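Long-range contacts in subtilisin-like protein (Prochloron didemni, PDB 3ZXY), which probably acts as a serine endopeptidase of the subtilisin family, seen here as the protease domain of PatA, a larger protein probably involved in patellamide processing: residues Leu4-Ile10 with Leu223-Val229; Pro155-Pro159 with Thr182-Gln186; Leu243-Ser247 with Gly271-Leu276. The protein carries 1 engineered substitution. The contacts are given in a common frame with arbitrary orientation. Residue numbers count along the deposited sequence, not the author numbering.

Contact 1 of 3, residues Leu4-Ile10 with Leu223-Val229; sequences LKGDHNI and LLLSEQV
Leu223 (chi1 m, chi2 t) slides its CD2 beneath the irregular N-terminal run before strand 11-16, 3.4 Å from Gly6 N and 3.7 Å from Lys5 C, while its CD1 lies 4.4 Å from Leu4 CB. Gly6 passes over the helix with its CA 5.2 Å from Leu223 CA; phi/psi of 100/173 would jam a CB against the preceding carbonyl oxygen, so glycine suits the position. One residue on, Asp7 CA is 5.1 Å from Ser226 CA, and Asp7 N donates a weak hydrogen bond to Ser226 OG (3.0 Å), a hydroxyl that also bonds Ala222 O. Residues 223-229 belong to helix 210-230, which in subtilases carries the catalytic serine near its N-terminus (here the engineered Ala211), so the contact joins its C-terminal part to the lead-in of the parallel sheet. Asp7 (chi1 t) forms an Asx turn, OD1 accepting from Asn9 N at 2.7 Å, within a type I turn closed by Ile10 N to Asp7 O (3.0 Å). Asp7 OD2 accepts from a water (2.5 Å) that also donates to Ser226 O (2.8 Å). Ending the turn, Ile10 (m, m) points back at the helix, CD1 3.8 Å from both Leu225 CB and Val229 CG2.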
loop_
_atom_site.group_PDB
_atom_site.type_symbol
_atom_site.label_atom_id
_atom_site.label_comp_id
_atom_site.label_asym_id
_atom_site.label_seq_id
_atom_site.Cartn_x
_atom_site.Cartn_y
_atom_site.Cartn_z
ATOM N N LEU A 4 3.797 16.505 8.500
ATOM C CA LEU A 4 2.675 16.281 7.600
ATOM C C LEU A 4 1.873 15.099 8.114
ATOM O O LEU A 4 2.445 14.066 8.499
ATOM C CB LEU A 4 3.162 15.977 6.187
ATOM C CG LEU A 4 3.992 17.046 5.524
ATOM C CD1 LEU A 4 4.179 16.637 4.060
ATOM C CD2 LEU A 4 3.335 18.404 5.655
ATOM N N LYS A 5 0.553 15.231 8.124
ATOM C CA LYS A 5 -0.271 14.178 8.728
ATOM C C LYS A 5 -1.402 13.681 7.869
ATOM O O LYS A 5 -2.016 12.689 8.206
ATOM C CB LYS A 5 -0.844 14.690 10.041
ATOM C CG LYS A 5 0.217 14.917 11.100
ATOM C CD LYS A 5 -0.371 15.551 12.345
ATOM C CE LYS A 5 0.710 15.856 13.366
ATOM N NZ LYS A 5 0.218 16.762 14.441
ATOM N N GLY A 6 -1.693 14.368 6.782
ATOM C CA GLY A 6 -2.761 13.972 5.899
ATOM C C GLY A 6 -4.023 14.775 6.109
ATOM O O GLY A 6 -4.128 15.576 7.026
ATOM N N ASP A 7 -4.979 14.532 5.222
ATOM C CA ASP A 7 -6.249 15.247 5.182
ATOM C C ASP A 7 -7.356 14.200 5.299
ATOM O O ASP A 7 -7.331 13.193 4.602
ATOM C CB ASP A 7 -6.336 16.011 3.850
ATOM C CG ASP A 7 -7.562 16.916 3.744
ATOM O OD1 ASP A 7 -8.677 16.425 3.917
ATOM O OD2 ASP A 7 -7.426 18.124 3.465
ATOM N N HIS A 8 -8.337 14.453 6.169
ATOM C CA HIS A 8 -9.407 13.482 6.374
ATOM C C HIS A 8 -10.279 13.287 5.162
ATOM O O HIS A 8 -11.020 12.320 5.108
ATOM C CB HIS A 8 -10.238 13.827 7.613
ATOM C CG HIS A 8 -11.137 15.024 7.447
ATOM N ND1 HIS A 8 -10.839 16.233 7.961
ATOM C CD2 HIS A 8 -12.404 15.150 6.864
ATOM C CE1 HIS A 8 -11.838 17.096 7.691
ATOM N NE2 HIS A 8 -12.790 16.431 7.016
ATOM N N ASN A 9 -10.203 14.181 4.178
ATOM C CA ASN A 9 -10.937 14.012 2.917
ATOM C C ASN A 9 -10.317 12.975 1.962
ATOM O O ASN A 9 -10.937 12.603 0.963
ATOM C CB ASN A 9 -11.080 15.352 2.194
ATOM C CG ASN A 9 -11.980 16.313 2.938
ATOM O OD1 ASN A 9 -11.572 17.405 3.338
ATOM N ND2 ASN A 9 -13.219 15.901 3.140
ATOM N N ILE A 10 -9.117 12.495 2.274
ATOM C CA ILE A 10 -8.468 11.447 1.487
ATOM C C ILE A 10 -8.707 10.102 2.151
ATOM O O ILE A 10 -8.422 9.926 3.335
ATOM C CB ILE A 10 -6.955 11.722 1.336
ATOM C CG1 ILE A 10 -6.764 13.056 0.618
ATOM C CG2 ILE A 10 -6.242 10.578 0.604
ATOM C CD1 ILE A 10 -7.426 13.175 -0.747
ATOM N N LEU A 223 -0.332 11.399 1.492
ATOM C CA LEU A 223 0.166 12.730 1.805
ATOM C C LEU A 223 0.245 13.611 0.559
ATOM O O LEU A 223 -0.042 14.802 0.641
ATOM C CB LEU A 223 1.524 12.666 2.500
ATOM C CG LEU A 223 1.517 11.987 3.872
ATOM C CD1 LEU A 223 2.930 11.990 4.423
ATOM C CD2 LEU A 223 0.562 12.683 4.844
ATOM N N LEU A 224 0.623 13.038 -0.577
ATOM C CA LEU A 224 0.649 13.816 -1.826
ATOM C C LEU A 224 -0.765 14.226 -2.259
ATOM O O LEU A 224 -0.987 15.366 -2.666
ATOM C CB LEU A 224 1.388 13.046 -2.918
ATOM C CG LEU A 224 2.901 12.943 -2.698
ATOM C CD1 LEU A 224 3.473 11.828 -3.571
ATOM C CD2 LEU A 224 3.590 14.278 -3.002
ATOM N N LEU A 225 -1.732 13.323 -2.162
ATOM C CA LEU A 225 -3.130 13.691 -2.398
ATOM C C LEU A 225 -3.598 14.771 -1.435
ATOM O O LEU A 225 -4.329 15.672 -1.813
ATOM C CB LEU A 225 -4.044 12.469 -2.289
ATOM C CG LEU A 225 -3.894 11.394 -3.353
ATOM C CD1 LEU A 225 -4.700 10.163 -2.944
ATOM C CD2 LEU A 225 -4.372 11.933 -4.694
ATOM N N SER A 226 -3.194 14.668 -0.176
ATOM C CA SER A 226 -3.581 15.645 0.826
ATOM C C SER A 226 -3.025 17.022 0.456
ATOM O O SER A 226 -3.696 18.049 0.624
ATOM C CB SER A 226 -3.093 15.197 2.197
ATOM O OG SER A 226 -3.750 13.991 2.583
ATOM N N GLU A 227 -1.809 17.027 -0.075
ATOM C CA GLU A 227 -1.217 18.269 -0.555
ATOM C C GLU A 227 -1.992 18.851 -1.734
ATOM O O GLU A 227 -2.166 20.060 -1.824
ATOM C CB GLU A 227 0.250 18.043 -0.919
ATOM C CG GLU A 227 1.060 19.331 -0.914
ATOM C CD GLU A 227 1.182 19.941 0.475
ATOM O OE1 GLU A 227 1.161 19.190 1.489
ATOM O OE2 GLU A 227 1.300 21.179 0.566
ATOM N N GLN A 228 -2.445 18.007 -2.654
ATOM C CA GLN A 228 -3.265 18.487 -3.748
ATOM C C GLN A 228 -4.503 19.193 -3.221
ATOM O O GLN A 228 -4.843 20.283 -3.690
ATOM C CB GLN A 228 -3.652 17.348 -4.700
ATOM C CG GLN A 228 -2.490 16.818 -5.520
ATOM C CD GLN A 228 -2.848 15.616 -6.373
ATOM O OE1 GLN A 228 -3.727 14.840 -6.038
ATOM N NE2 GLN A 228 -2.110 15.426 -7.468
ATOM N N VAL A 229 -5.182 18.590 -2.241
ATOM C CA VAL A 229 -6.372 19.202 -1.645
ATOM C C VAL A 229 -6.030 20.579 -1.044
ATOM O O VAL A 229 -6.752 21.562 -1.228
ATOM C CB VAL A 229 -6.984 18.294 -0.563
ATOM C CG1 VAL A 229 -8.140 18.973 0.162
ATOM C CG2 VAL A 229 -7.451 16.991 -1.194
HETATM O O HOH W 1 -5.204 18.982 2.808
#

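Contact 2 of 3, residues Pro155-Pro159 with Thr182-Gln186; sequences PAALP and TYEQQ
Polar contacts between the 155-159 loop and the helical turn 182-186 centre on one amide. Gln186 (chi1 p, chi2 t) extends across the gap so that its NE2 donates two hydrogen bonds, to Ala156 O at 2.9 Å (N-H...O angle 145°) and to Leu158 O at 2.9 Å (158°). Glutamine suits the place because a single NH2 group can serve two carbonyls, and those two converge because the loop forms a type I turn from Pro155 to Leu158, closed by Leu158 N to Pro155 O at 3.0 Å. The intervening carbonyl, Ala157 O, instead accepts from a water at 2.8 Å, which also makes a weak bond to Gln186 OE1 at 3.4 Å.

In the van der Waals contacts, the small loop alanines leave room for the tyrosine ring. The apolar part is Ala156 CB and Ala157 CB against Tyr183 CE1, at 3.8 and 4.4 Å. Ala156 CB is also 3.6 Å from Tyr183 OH, and Ala157 N approaches the edge of the ring, 4.1 Å from Tyr183 CE1. Thr182 (chi1 m) brings CG2 to 3.5 Å from Ala157 O; Ala157 and Thr182 form the nearest CA pair of the two segments, 6.0 Å apart. The tyrosine hydroxyl hydrogen-bonds Ala144 O and His153 N.

The contact ties the loop between strands 152-154 and 162-167 to the edge of the parallel sheet of the subtilase fold: helix 181-186 precedes outermost strand 187-191, Gln186 shares a backbone hydrogen bond with Ala163, and Leu158 packs on helix 124-135.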
loop_
_atom_site.group_PDB
_atom_site.type_symbol
_atom_site.label_atom_id
_atom_site.label_comp_id
_atom_site.label_asym_id
_atom_site.label_seq_id
_atom_site.Cartn_x
_atom_site.Cartn_y
_atom_site.Cartn_z
ATOM N N PRO A 155 -1.821 -8.433 -8.000
ATOM C CA PRO A 155 -2.064 -7.330 -8.939
ATOM C C PRO A 155 -0.924 -6.358 -9.218
ATOM O O PRO A 155 -1.100 -5.456 -10.040
ATOM C CB PRO A 155 -3.226 -6.594 -8.282
ATOM C CG PRO A 155 -3.027 -6.796 -6.836
ATOM C CD PRO A 155 -2.529 -8.209 -6.723
ATOM N N ALA A 156 0.213 -6.501 -8.559
ATOM C CA ALA A 156 1.316 -5.554 -8.749
ATOM C C ALA A 156 1.680 -5.291 -10.214
ATOM O O ALA A 156 2.051 -4.160 -10.545
ATOM C CB ALA A 156 2.544 -6.014 -7.989
ATOM N N ALA A 157 1.612 -6.307 -11.074
ATOM C CA ALA A 157 1.994 -6.195 -12.480
ATOM C C ALA A 157 0.906 -5.654 -13.424
ATOM O O ALA A 157 1.129 -5.511 -14.639
ATOM C CB ALA A 157 2.488 -7.556 -12.999
ATOM N N LEU A 158 -0.280 -5.361 -12.890
ATOM C CA LEU A 158 -1.421 -5.057 -13.745
ATOM C C LEU A 158 -1.467 -3.580 -14.129
ATOM O O LEU A 158 -0.801 -2.760 -13.518
ATOM C CB LEU A 158 -2.716 -5.517 -13.075
ATOM C CG LEU A 158 -2.837 -7.039 -12.913
ATOM C CD1 LEU A 158 -4.171 -7.386 -12.253
ATOM C CD2 LEU A 158 -2.705 -7.771 -14.233
ATOM N N PRO A 159 -2.248 -3.240 -15.159
ATOM C CA PRO A 159 -2.172 -1.858 -15.683
ATOM C C PRO A 159 -2.528 -0.756 -14.683
ATOM O O PRO A 159 -3.521 -0.847 -13.976
ATOM C CB PRO A 159 -3.140 -1.871 -16.855
ATOM C CG PRO A 159 -3.220 -3.309 -17.264
ATOM C CD PRO A 159 -3.075 -4.110 -16.014
ATOM N N THR A 182 7.882 -5.770 -15.875
ATOM C CA THR A 182 6.842 -4.748 -15.728
ATOM C C THR A 182 7.126 -3.813 -14.583
ATOM O O THR A 182 6.734 -2.641 -14.617
ATOM C CB THR A 182 5.471 -5.420 -15.562
ATOM O OG1 THR A 182 5.287 -6.300 -16.673
ATOM C CG2 THR A 182 4.307 -4.360 -15.476
ATOM N N TYR A 183 7.836 -4.307 -13.580
ATOM C CA TYR A 183 8.201 -3.480 -12.438
ATOM C C TYR A 183 9.250 -2.424 -12.784
ATOM O O TYR A 183 9.399 -1.465 -12.034
ATOM C CB TYR A 183 8.746 -4.344 -11.332
ATOM C CG TYR A 183 7.812 -5.356 -10.704
ATOM C CD1 TYR A 183 6.427 -5.260 -10.809
ATOM C CD2 TYR A 183 8.324 -6.395 -9.954
ATOM C CE1 TYR A 183 5.607 -6.172 -10.189
ATOM C CE2 TYR A 183 7.512 -7.322 -9.333
ATOM C CZ TYR A 183 6.149 -7.208 -9.439
ATOM O OH TYR A 183 5.320 -8.116 -8.789
ATOM N N GLU A 184 9.988 -2.579 -13.872
ATOM C CA GLU A 184 10.939 -1.543 -14.277
ATOM C C GLU A 184 10.184 -0.288 -14.693
ATOM O O GLU A 184 10.741 0.819 -14.637
ATOM C CB GLU A 184 11.812 -2.054 -15.417
ATOM C CG GLU A 184 13.081 -1.262 -15.700
ATOM C CD GLU A 184 13.855 -1.850 -16.880
ATOM O OE1 GLU A 184 14.161 -3.076 -16.856
ATOM O OE2 GLU A 184 14.176 -1.088 -17.829
ATOM N N GLN A 185 8.938 -0.450 -15.134
ATOM C CA GLN A 185 8.132 0.683 -15.588
ATOM C C GLN A 185 7.225 1.219 -14.501
ATOM O O GLN A 185 6.946 2.420 -14.471
ATOM C CB GLN A 185 7.265 0.324 -16.807
ATOM C CG GLN A 185 8.061 0.163 -18.094
ATOM C CD GLN A 185 8.620 -1.240 -18.291
ATOM O OE1 GLN A 185 7.881 -2.234 -18.249
ATOM N NE2 GLN A 185 9.922 -1.323 -18.570
ATOM N N GLN A 186 6.715 0.340 -13.638
ATOM C CA GLN A 186 5.710 0.766 -12.666
ATOM C C GLN A 186 6.003 0.397 -11.226
ATOM O O GLN A 186 5.116 0.487 -10.366
ATOM C CB GLN A 186 4.318 0.294 -13.087
ATOM C CG GLN A 186 4.065 -1.200 -12.980
ATOM C CD GLN A 186 2.724 -1.591 -13.571
ATOM O OE1 GLN A 186 2.369 -1.127 -14.661
ATOM N NE2 GLN A 186 1.994 -2.452 -12.884
HETATM O O HOH W 2 0.878 -3.570 -16.587
#

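Contact 3 of 3, residues Leu243-Ser247 with Gly271-Leu276; sequences LLLQS and GAFTLL
Three residues dominate this helix pair: Leu243, Leu275 and Ala272. The segments 243-247 and 271-276, from helices 237-247 and 269-278, cross steeply, with 115° between their N-to-C directions and a closest axis approach of 8.6 Å. These last two helices of the subtilase domain also pack against helix 210-230, through Leu244 and Leu276 on Leu224.

Leu243 (chi1 m, chi2 t) points at the partner helix, with CD2 3.8 Å from Leu275 CB and 3.9 Å from Leu276 N, and CD1 3.9 Å from Leu276 CB. Its branched end thus spans two consecutive residues.

Leu275 (chi1 m, chi2 t, one of two conformers) points back across the gap. Besides meeting Leu243, its CD1 reaches 4.2 Å from Ser247 CB and 3.8 Å from Gln246 OE1, while Gln246 NE2 bonds the C-terminal carboxylate of Ser282.

Ala272 and Ser247 form the nearest CA pair, 5.3 Å apart. A methyl group is all Ala272 offers, and this lets Ser247 OG approach to 3.4 Å from both CA and CB of Ala272; Leu244 CD2 lies 4.1 Å from the same CB. Small residues continue through Gly271, whose C is 3.7 Å from Ser247 CB and where a CB would be tight.

Ser247 (chi1 p) turns its hydroxyl onto its own helix, donating to Leu243 O at 2.7 Å. With that polar group satisfied internally, adhesion between the two C-terminal helices rests on leucine side chains and close steric fit, not on polar bonds between the segments.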
loop_
_atom_site.group_PDB
_atom_site.type_symbol
_atom_site.label_atom_id
_atom_site.label_comp_id
_atom_site.label_asym_id
_atom_site.label_seq_id
_atom_site.Cartn_x
_atom_site.Cartn_y
_atom_site.Cartn_z
ATOM N N LEU A 243 4.004 11.108 -10.317
ATOM C CA LEU A 243 4.979 11.891 -9.551
ATOM C C LEU A 243 5.962 11.006 -8.789
ATOM O O LEU A 243 7.159 11.280 -8.751
ATOM C CB LEU A 243 4.280 12.835 -8.564
ATOM C CG LEU A 243 3.499 13.992 -9.179
ATOM C CD1 LEU A 243 2.525 14.545 -8.143
ATOM C CD2 LEU A 243 4.440 15.076 -9.667
ATOM N N LEU A 244 5.450 9.942 -8.181
ATOM C CA LEU A 244 6.292 9.018 -7.440
ATOM C C LEU A 244 7.257 8.299 -8.367
ATOM O O LEU A 244 8.440 8.106 -8.032
ATOM C CB LEU A 244 5.421 8.025 -6.657
ATOM C CG LEU A 244 4.743 8.620 -5.421
ATOM C CD1 LEU A 244 3.628 7.716 -4.886
ATOM C CD2 LEU A 244 5.790 8.910 -4.344
ATOM N N LEU A 245 6.773 7.861 -9.523
ATOM C CA LEU A 245 7.627 7.200 -10.492
ATOM C C LEU A 245 8.661 8.147 -11.095
ATOM O O LEU A 245 9.821 7.779 -11.263
ATOM C CB LEU A 245 6.787 6.533 -11.596
ATOM C CG LEU A 245 5.951 5.340 -11.158
ATOM C CD1 LEU A 245 4.999 4.972 -12.289
ATOM C CD2 LEU A 245 6.830 4.154 -10.786
ATOM N N GLN A 246 8.263 9.380 -11.407
ATOM C CA GLN A 246 9.183 10.320 -12.041
ATOM C C GLN A 246 10.306 10.777 -11.125
ATOM O O GLN A 246 11.445 10.961 -11.571
ATOM C CB GLN A 246 8.431 11.546 -12.545
ATOM C CG GLN A 246 9.354 12.505 -13.264
ATOM C CD GLN A 246 8.646 13.382 -14.258
ATOM O OE1 GLN A 246 8.757 14.608 -14.198
ATOM N NE2 GLN A 246 7.970 12.762 -15.226
ATOM N N SER A 247 9.979 10.950 -9.851
ATOM C CA SER A 247 10.932 11.427 -8.865
ATOM C C SER A 247 11.789 10.311 -8.263
ATOM O O SER A 247 12.767 10.593 -7.580
ATOM C CB SER A 247 10.225 12.205 -7.755
ATOM O OG SER A 247 9.291 11.397 -7.060
ATOM N N GLY A 271 11.591 14.690 -3.381
ATOM C CA GLY A 271 11.510 14.929 -4.809
ATOM C C GLY A 271 10.090 14.948 -5.344
ATOM O O GLY A 271 9.742 15.767 -6.211
ATOM N N ALA A 272 9.274 14.017 -4.870
ATOM C CA ALA A 272 7.887 13.937 -5.291
ATOM C C ALA A 272 7.144 15.212 -4.895
ATOM O O ALA A 272 6.396 15.764 -5.690
ATOM C CB ALA A 272 7.213 12.705 -4.683
ATOM N N PHE A 273 7.374 15.682 -3.674
ATOM C CA PHE A 273 6.720 16.904 -3.223
ATOM C C PHE A 273 7.212 18.096 -4.032
ATOM O O PHE A 273 6.419 18.950 -4.409
ATOM C CB PHE A 273 6.926 17.123 -1.732
ATOM C CG PHE A 273 5.853 16.485 -0.895
ATOM C CD1 PHE A 273 5.952 15.169 -0.488
ATOM C CD2 PHE A 273 4.739 17.226 -0.499
ATOM C CE1 PHE A 273 4.952 14.591 0.286
ATOM C CE2 PHE A 273 3.752 16.655 0.278
ATOM C CZ PHE A 273 3.860 15.340 0.660
ATOM N N THR A 274 8.514 18.174 -4.282
ATOM C CA THR A 274 9.054 19.310 -5.061
ATOM C C THR A 274 8.423 19.372 -6.454
ATOM O O THR A 274 8.101 20.450 -6.956
ATOM C CB THR A 274 10.581 19.212 -5.148
ATOM O OG1 THR A 274 11.102 19.379 -3.820
ATOM C CG2 THR A 274 11.180 20.316 -6.065
ATOM N N LEU A 275 8.254 18.219 -7.083
ATOM C CA LEU A 275 7.644 18.159 -8.419
ATOM C C LEU A 275 6.185 18.566 -8.367
ATOM O O LEU A 275 5.728 19.314 -9.209
ATOM C CB LEU A 275 7.736 16.775 -9.068
ATOM C CG LEU A 275 8.995 16.439 -9.844
ATOM C CD1 LEU A 275 8.814 15.064 -10.470
ATOM C CD2 LEU A 275 9.311 17.501 -10.891
ATOM N N LEU A 276 5.456 18.092 -7.368
ATOM C CA LEU A 276 4.056 18.479 -7.198
ATOM C C LEU A 276 3.946 19.987 -7.002
ATOM O O LEU A 276 3.126 20.642 -7.650
ATOM C CB LEU A 276 3.446 17.715 -6.011
ATOM C CG LEU A 276 1.950 17.835 -5.779
ATOM C CD1 LEU A 276 1.534 16.689 -4.843
ATOM C CD2 LEU A 276 1.603 19.177 -5.206
#

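Overall arrangement
Contact 1 and contact 3 form a continuous apolar region, their centres 15 Å apart: Leu224, on helix 210-230, meets Phe273 (CD2 to CD1, 3.6 Å) and Leu244 (CD1 to CD2, 3.8 Å), and Leu4 CD1 lies 3.7 Å from Phe273 CZ. Contact 2 is nested in sequence within the loop closed by contact 1, yet does not touch it (nearest atoms about 13 Å apart); it meets contact 3 through Leu245, whose CD2 is 3.9 Å from Gln186 C. Of the three, contact 2 lies nearest the predicted charge relay site: the Ala156 side chain is about 11 Å from that of Ala211, the engineered replacement for the serine. Contacts 1 and 3 lie away from it.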